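Local coordinates for uncharacterized protein (Escherichia coli O157:H7, PDB 4ZV9), which is of unknown function but belongs to the dienelactone hydrolase family of the alpha/beta hydrolase clan and is probably a hydrolase, at residues Gly53-Ile58 and Gly86-Gly91. Residues are numbered along the deposited sequence; the frame is centred on the assembly and turned at random.
Sequences GLNPYI and GNDDKG
Asn55 and Asp88 meet through a single nearly straight hydrogen bond, in which ND2 of Asn55 donates an N-H to OD1 of Asp88 over 3.1 Å with an N-H...O angle of 175°. Asn55 is a helix N-cap whose amide nitrogen, not used in capping, reaches the first residue of a neighbouring helix. The two side chains run across each other at about a right angle, yet their flat ends are turned only 23° apart, amide against carboxylate. Asp88 OD1 lies almost in the amide plane of Asn55, while the N-H meets it on the syn side, somewhat tilted out of the carboxylate plane. A water closes the group: it donates to Asp88 OD2 at 2.8 Å and accepts a weaker bond from Asn55 ND2 at 3.2 Å. CG of Asn55 sits between the backbone N and the carbonyl carbon (chi1 69°), which brings Asn55 OD1 to the first turn, where it takes a weak capping bond from Ile58 N at 3.3 Å, and points ND2 at Asp88. Bonds at both ends thus limit the amide's rotation. Asp88 is gripped further by Tyr84 OH on OD1 and by a salt bridge from Arg52 to OD2, a setting that would probably favour the charged carboxylate. Asn87 is likewise an N-cap, its OD1 accepting from Lys90 N at 2.9 Å, with the donor above the carbonyl plane. The contact therefore joins the N-terminal ends of helices 56-67 and 88-97; the first is the beta-alpha-beta crossover between neighbouring parallel strands 42-48 and 71-75, as in the alpha/beta hydrolase fold, and the second follows strand 71-75 through a loop.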
loop_
_atom_site.group_PDB
_atom_site.type_symbol
_atom_site.label_atom_id
_atom_site.label_comp_id
_atom_site.label_asym_id
_atom_site.label_seq_id
_atom_site.Cartn_x
_atom_site.Cartn_y
_atom_site.Cartn_z
ATOM N N GLY A 53 -10.088 6.380 3.970
ATOM C CA GLY A 53 -10.238 6.554 2.531
ATOM C C GLY A 53 -9.057 7.197 1.818
ATOM O O GLY A 53 -7.977 7.381 2.388
ATOM N N LEU A 54 -9.297 7.563 0.566
ATOM C CA LEU A 54 -8.278 8.075 -0.313
ATOM C C LEU A 54 -8.118 9.572 -0.121
ATOM O O LEU A 54 -8.781 10.355 -0.799
ATOM C CB LEU A 54 -8.659 7.749 -1.759
ATOM C CG LEU A 54 -7.633 8.161 -2.826
ATOM C CD1 LEU A 54 -6.292 7.508 -2.580
ATOM C CD2 LEU A 54 -8.156 7.801 -4.207
ATOM N N ASN A 55 -7.278 9.958 0.832
ATOM C CA ASN A 55 -7.102 11.358 1.178
ATOM C C ASN A 55 -5.875 11.939 0.458
ATOM O O ASN A 55 -5.163 11.205 -0.220
ATOM C CB ASN A 55 -7.092 11.551 2.718
ATOM C CG ASN A 55 -5.856 10.976 3.408
ATOM O OD1 ASN A 55 -4.934 10.469 2.788
ATOM N ND2 ASN A 55 -5.860 11.057 4.735
ATOM N N PRO A 56 -5.638 13.249 0.572
ATOM C CA PRO A 56 -4.508 13.814 -0.181
ATOM C C PRO A 56 -3.114 13.227 0.111
ATOM O O PRO A 56 -2.255 13.250 -0.775
ATOM C CB PRO A 56 -4.577 15.299 0.155
ATOM C CG PRO A 56 -6.038 15.540 0.398
ATOM C CD PRO A 56 -6.497 14.301 1.139
ATOM N N TYR A 57 -2.881 12.752 1.331
ATOM C CA TYR A 57 -1.600 12.129 1.677
ATOM C C TYR A 57 -1.352 10.892 0.848
ATOM O O TYR A 57 -0.296 10.756 0.236
ATOM C CB TYR A 57 -1.558 11.783 3.167
ATOM C CG TYR A 57 -0.583 10.681 3.557
ATOM C CD1 TYR A 57 0.796 10.848 3.420
ATOM C CD2 TYR A 57 -1.050 9.492 4.114
ATOM C CE1 TYR A 57 1.687 9.849 3.819
ATOM C CE2 TYR A 57 -0.182 8.497 4.508
ATOM C CZ TYR A 57 1.188 8.672 4.365
ATOM O OH TYR A 57 2.046 7.653 4.766
ATOM N N ILE A 58 -2.347 10.019 0.751
ATOM C CA ILE A 58 -2.196 8.803 -0.047
ATOM C C ILE A 58 -2.046 9.116 -1.539
ATOM O O ILE A 58 -1.279 8.457 -2.250
ATOM C CB ILE A 58 -3.364 7.827 0.187
ATOM C CG1 ILE A 58 -3.379 7.393 1.652
ATOM C CG2 ILE A 58 -3.246 6.625 -0.748
ATOM C CD1 ILE A 58 -2.151 6.585 2.085
ATOM N N GLY A 86 -13.720 14.775 2.571
ATOM C CA GLY A 86 -13.022 16.039 2.748
ATOM C C GLY A 86 -12.285 16.194 4.060
ATOM O O GLY A 86 -11.455 17.114 4.205
ATOM N N ASN A 87 -12.632 15.354 5.034
ATOM C CA ASN A 87 -11.945 15.349 6.322
ATOM C C ASN A 87 -11.780 13.927 6.846
ATOM O O ASN A 87 -12.623 13.060 6.606
ATOM C CB ASN A 87 -12.645 16.222 7.363
ATOM C CG ASN A 87 -14.021 15.722 7.699
ATOM O OD1 ASN A 87 -14.188 14.980 8.664
ATOM N ND2 ASN A 87 -15.032 16.140 6.918
ATOM N N ASP A 88 -10.705 13.730 7.599
ATOM C CA ASP A 88 -10.360 12.415 8.101
ATOM C C ASP A 88 -11.345 11.832 9.120
ATOM O O ASP A 88 -11.558 10.624 9.127
ATOM C CB ASP A 88 -8.936 12.433 8.665
ATOM C CG ASP A 88 -7.866 12.370 7.574
ATOM O OD1 ASP A 88 -8.185 12.420 6.362
ATOM O OD2 ASP A 88 -6.682 12.288 7.950
ATOM N N ASP A 89 -11.952 12.670 9.961
ATOM C CA ASP A 89 -12.930 12.175 10.942
ATOM C C ASP A 89 -14.129 11.517 10.251
ATOM O O ASP A 89 -14.570 10.431 10.636
ATOM C CB ASP A 89 -13.433 13.311 11.850
ATOM C CG ASP A 89 -12.402 13.754 12.888
ATOM O OD1 ASP A 89 -11.476 12.973 13.201
ATOM O OD2 ASP A 89 -12.546 14.876 13.429
ATOM N N LYS A 90 -14.690 12.194 9.253
ATOM C CA LYS A 90 -15.827 11.644 8.536
ATOM C C LYS A 90 -15.360 10.439 7.714
ATOM O O LYS A 90 -16.083 9.449 7.602
ATOM C CB LYS A 90 -16.475 12.697 7.644
ATOM C CG LYS A 90 -17.753 12.240 6.965
ATOM C CD LYS A 90 -18.848 11.955 7.968
ATOM C CE LYS A 90 -20.140 11.586 7.264
ATOM N NZ LYS A 90 -21.256 11.418 8.235
ATOM N N GLY A 91 -14.142 10.509 7.189
ATOM C CA GLY A 91 -13.573 9.408 6.427
ATOM C C GLY A 91 -13.517 8.150 7.278
ATOM O O GLY A 91 -13.875 7.074 6.816
HETATM O O HOH W 1 -4.041 11.962 7.178
#